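Side-chain contacts in polymeric immunoglobulin receptor (Mus musculus, PDB 4NOB), which probably binds polymeric immunoglobulins such as dimeric IgA through its V-type immunoglobulin domains and carries them across epithelia: residues D30-V33 with N34-R38; I71-E75 with N76-V80. All blocks are in the same frame, centred on the assembly; numbering follows the deposited sequence. Where two conformers were deposited one is given.

Contact 1 (D30-V33 with N34-R38); sequences DTSV and NRHTR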
# COMPACT_ATOMS: atom_id res chain seq x y z
N ASP A 30 -9.02 11.12 -12.22
CA ASP A 30 -8.36 11.55 -13.44
C ASP A 30 -8.19 13.05 -13.46
O ASP A 30 -9.01 13.78 -14.07
CB ASP A 30 -9.29 11.07 -14.57
CG ASP A 30 -8.87 11.45 -15.99
OD1 ASP A 30 -7.80 12.04 -16.23
OD2 ASP A 30 -9.79 11.16 -16.85
N THR A 31 -7.19 13.53 -12.76
CA THR A 31 -6.76 14.92 -12.79
C THR A 31 -5.27 15.03 -12.79
O THR A 31 -4.55 14.13 -12.30
CB THR A 31 -7.32 15.77 -11.63
OG1 THR A 31 -6.59 15.59 -10.41
CG2 THR A 31 -8.84 15.62 -11.47
N SER A 32 -4.73 16.12 -13.35
CA SER A 32 -3.30 16.33 -13.36
C SER A 32 -2.75 16.41 -11.94
O SER A 32 -1.71 15.84 -11.68
CB SER A 32 -2.95 17.62 -14.15
OG SER A 32 -1.54 17.93 -14.14
N VAL A 33 -3.42 17.14 -11.06
CA VAL A 33 -2.96 17.28 -9.66
C VAL A 33 -2.79 15.90 -9.05
O VAL A 33 -1.75 15.62 -8.42
CB VAL A 33 -3.97 18.05 -8.82
CG1 VAL A 33 -3.69 17.94 -7.36
CG2 VAL A 33 -3.91 19.52 -9.26
N ASN A 34 -3.73 14.99 -9.29
CA ASN A 34 -3.62 13.66 -8.66
C ASN A 34 -2.54 12.85 -9.31
O ASN A 34 -1.76 12.11 -8.68
CB ASN A 34 -4.92 12.91 -8.73
CG ASN A 34 -5.95 13.52 -7.83
OD1 ASN A 34 -5.58 14.10 -6.81
ND2 ASN A 34 -7.17 13.56 -8.23
N ARG A 35 -2.39 12.91 -10.63
CA ARG A 35 -1.32 12.18 -11.25
C ARG A 35 0.07 12.51 -10.74
O ARG A 35 0.99 11.64 -10.65
CB ARG A 35 -1.35 12.34 -12.81
CG ARG A 35 -2.41 11.49 -13.53
CD ARG A 35 -2.36 11.67 -15.03
NE ARG A 35 -2.90 12.94 -15.46
CZ ARG A 35 -4.18 13.16 -15.69
NH1 ARG A 35 -5.08 12.23 -15.46
NH2 ARG A 35 -4.61 14.33 -16.12
N HIS A 36 0.30 13.83 -10.42
CA HIS A 36 1.61 14.30 -10.03
C HIS A 36 1.83 14.45 -8.54
O HIS A 36 2.99 14.65 -8.17
CB HIS A 36 1.87 15.65 -10.71
CG HIS A 36 1.80 15.54 -12.20
ND1 HIS A 36 2.73 14.82 -12.93
CD2 HIS A 36 0.84 15.90 -13.09
CE1 HIS A 36 2.39 14.82 -14.21
NE2 HIS A 36 1.25 15.47 -14.34
N THR A 37 0.85 14.24 -7.70
CA THR A 37 0.96 14.43 -6.26
C THR A 37 1.69 13.28 -5.63
O THR A 37 1.82 12.18 -6.23
CB THR A 37 -0.35 14.72 -5.62
OG1 THR A 37 -0.11 15.36 -4.34
CG2 THR A 37 -1.24 13.54 -5.47
N ARG A 38 2.10 13.45 -4.38
CA ARG A 38 2.71 12.36 -3.58
C ARG A 38 1.72 11.19 -3.43
O ARG A 38 0.53 11.38 -3.16
CB ARG A 38 3.10 12.89 -2.21
CG ARG A 38 3.59 11.86 -1.24
CD ARG A 38 4.00 12.53 0.04
NE ARG A 38 4.41 11.57 1.12
CZ ARG A 38 3.61 11.08 2.05
NH1 ARG A 38 2.35 11.45 2.25
NH2 ARG A 38 4.17 10.25 2.93
O HOH W 1 -7.42 14.73 -16.79
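T31 caps the N-terminus of the short helix 32-36 in the CDR1-like loop of this V-set domain: its OG1 accepts a hydrogen bond from the backbone N of N34 at 3.1 Å. The hydroxyl is set for this by chi1 of 81°, which places it between the backbone N and the carbonyl carbon. R35 meets T31 in two ways. Its backbone N gives a hydrogen bond to T31 O (3.0 Å), the first i to i+4 bond of the helix, and its side chain, bent at chi3, folds back so that this carbonyl oxygen lies 3.5 Å above the centre of the guanidinium plane, a face contact rather than a second bond. This is the compact part, with N34 leaning on Y28 and L98.

The outer side is looser. S32, modelled in two conformers, and H36 are both exposed, although H36 N still bonds S32 O (3.1 Å). At the other end, exposed D30 forms a salt bridge with R35, the two planes 63° apart. NH1 meets OD1 on its anti side at 2.8 Å, and water 1 completes the link, donating to D30 OD1 while accepting from R35 NH2 at 2.9 Å.

Contact 2 (I71-E75 with N76-V80); sequences INFPE and NNTFV. With NAG (2-acetamido-2-deoxy-beta-D-glucopyranose), chain B; EDO (1,2-ethanediol), chain D.
F73 and N76 meet across the turn of the hairpin formed by strands 68-73 and 78-83, the D-E hairpin of the V-set fold; residues 71-73 and 78-80 run antiparallel, their axes at 160°. Backbone bonds set the register. I71 and V80 form a hydrogen-bonded pair: I71 N to V80 O and V80 N to I71 O are both 2.8 Å, as is F73 N to T78 O. N77 and T78 together face F73 in a G1 beta bulge. There F73 O is gripped from opposite faces of its carbonyl plane, by N76 N at 3.1 Å and T78 N at 3.3 Å.

The polar side-chain contact lies within the sequon N76-N77-T78. ND2 of N76 is covalently joined to C1 of the N-acetylglucosamine, while its OD1 accepts from T78 OG1 (2.8 Å), which helps fix the rotation of the glycosylated amide. A 1,2-ethanediol, probably from the crystallisation liquor, donates to N76 O.

Apolar contacts centre on the F73 ring. The sugar's C5 stands 3.6 Å above the middle of one face with its C-H directed at the ring, a CH-pi contact. I71 CG2 covers the opposite face nearer the rim, and V80 CG2 meets the edge in plane, 3.6 Å from CE2.

The other side of the hairpin turns inward. N72 OD1 bonds Y28 OH, and F79 reaches the C26-C96 disulfide and L98 of strand 92-98, while strand 22-27 flanks strand 78-83 along its far edge.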
# COMPACT_ATOMS: atom_id res chain seq x y z
N ILE A 71 4.96 2.13 -7.62
CA ILE A 71 5.10 2.60 -8.98
C ILE A 71 3.85 3.38 -9.37
O ILE A 71 2.73 2.82 -9.30
CB ILE A 71 5.21 1.45 -9.99
CG1 ILE A 71 6.28 0.43 -9.57
CG2 ILE A 71 5.50 2.01 -11.38
CD1 ILE A 71 6.32 -0.87 -10.38
N ASN A 72 4.02 4.62 -9.71
CA ASN A 72 2.97 5.46 -10.24
C ASN A 72 2.80 5.18 -11.69
O ASN A 72 3.75 5.19 -12.46
CB ASN A 72 3.14 6.94 -9.96
CG ASN A 72 1.91 7.78 -10.34
OD1 ASN A 72 0.80 7.37 -10.10
ND2 ASN A 72 2.15 8.95 -10.92
N PHE A 73 1.54 5.02 -12.12
CA PHE A 73 1.17 4.86 -13.53
C PHE A 73 0.22 5.99 -13.94
O PHE A 73 -1.02 5.77 -14.00
CB PHE A 73 0.55 3.48 -13.78
CG PHE A 73 1.47 2.33 -13.63
CD1 PHE A 73 2.47 2.12 -14.55
CD2 PHE A 73 1.26 1.40 -12.61
CE1 PHE A 73 3.32 1.05 -14.46
CE2 PHE A 73 2.14 0.32 -12.55
CZ PHE A 73 3.18 0.19 -13.45
N PRO A 74 0.72 7.18 -14.19
CA PRO A 74 -0.16 8.27 -14.57
C PRO A 74 -0.94 7.96 -15.82
O PRO A 74 -2.08 8.47 -15.95
CB PRO A 74 0.76 9.44 -14.70
CG PRO A 74 2.09 8.83 -14.85
CD PRO A 74 2.13 7.58 -14.15
N GLU A 75 -0.44 7.09 -16.67
CA GLU A 75 -1.08 6.76 -17.95
C GLU A 75 -2.42 6.09 -17.77
O GLU A 75 -3.24 6.14 -18.66
CB GLU A 75 -0.18 5.90 -18.79
CG GLU A 75 0.24 4.61 -18.17
CD GLU A 75 1.65 4.67 -17.58
OE1 GLU A 75 1.97 5.57 -16.74
OE2 GLU A 75 2.45 3.77 -17.99
N ASN A 76 -2.73 5.53 -16.58
CA ASN A 76 -4.03 5.00 -16.31
C ASN A 76 -4.60 5.39 -14.96
O ASN A 76 -5.55 4.80 -14.46
CB ASN A 76 -4.14 3.51 -16.54
CG ASN A 76 -3.13 2.74 -15.74
OD1 ASN A 76 -2.71 3.14 -14.70
ND2 ASN A 76 -2.82 1.52 -16.24
N ASN A 77 -4.00 6.44 -14.38
CA ASN A 77 -4.48 6.99 -13.11
C ASN A 77 -4.50 5.97 -11.97
O ASN A 77 -5.47 5.89 -11.21
CB ASN A 77 -5.83 7.69 -13.29
CG ASN A 77 -5.76 8.72 -14.36
OD1 ASN A 77 -4.88 9.59 -14.31
ND2 ASN A 77 -6.69 8.71 -15.28
N THR A 78 -3.44 5.18 -11.87
CA THR A 78 -3.27 4.26 -10.79
C THR A 78 -1.86 4.33 -10.24
O THR A 78 -0.96 4.85 -10.88
CB THR A 78 -3.50 2.78 -11.20
OG1 THR A 78 -2.49 2.30 -12.09
CG2 THR A 78 -4.86 2.63 -11.84
N PHE A 79 -1.68 3.75 -9.07
CA PHE A 79 -0.33 3.37 -8.61
C PHE A 79 -0.37 2.01 -7.95
O PHE A 79 -1.45 1.53 -7.58
CB PHE A 79 0.30 4.42 -7.62
CG PHE A 79 -0.40 4.65 -6.30
CD1 PHE A 79 -1.54 5.44 -6.24
CD2 PHE A 79 0.15 4.14 -5.08
CE1 PHE A 79 -2.18 5.65 -5.02
CE2 PHE A 79 -0.49 4.43 -3.90
CZ PHE A 79 -1.58 5.18 -3.88
N VAL A 80 0.77 1.35 -7.93
CA VAL A 80 0.89 -0.03 -7.44
C VAL A 80 1.91 -0.09 -6.30
O VAL A 80 2.97 0.55 -6.41
CB VAL A 80 1.22 -0.98 -8.55
CG1 VAL A 80 1.28 -2.39 -8.08
CG2 VAL A 80 0.24 -0.86 -9.67
C1 NAG B . -1.84 0.63 -15.70
C2 NAG B . -2.34 -0.81 -15.65
C3 NAG B . -1.20 -1.80 -15.38
C4 NAG B . -0.12 -1.57 -16.40
C5 NAG B . 0.28 -0.10 -16.29
C6 NAG B . 1.41 0.24 -17.30
C7 NAG B . -4.61 -1.16 -14.74
C8 NAG B . -5.50 -1.24 -13.50
N2 NAG B . -3.32 -0.86 -14.55
O3 NAG B . -1.72 -3.13 -15.57
O4 NAG B . 1.06 -2.40 -16.16
O5 NAG B . -0.82 0.71 -16.67
O6 NAG B . 0.98 -0.12 -18.64
O7 NAG B . -5.11 -1.27 -15.87
C1 EDO D . -7.16 1.36 -15.27
O1 EDO D . -7.04 1.27 -16.70
C2 EDO D . -8.17 2.42 -14.81
O2 EDO D . -7.85 3.67 -15.36

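Contact 1 is a surface contact with no buried residue, whereas contact 2 is partly buried: F79 points into the sandwich, while T78 and V80 are buried on the face that carries F73 and the sugar. They hold different elements: the first the helix 32-36, the second the hairpin of strands 68-73 and 78-83. Charge, water and helix capping dominate the former; strand pairing, aromatic packing and a glycan the latter. The two touch directly, their centres about 10 Å apart. R35 NH1 bonds N77 OD1 at 2.9 Å, and R35 O accepts from N72 ND2 at the same distance, so one arginine pins the helix to both sides of the hairpin turn. R35 CD also packs on P74 O.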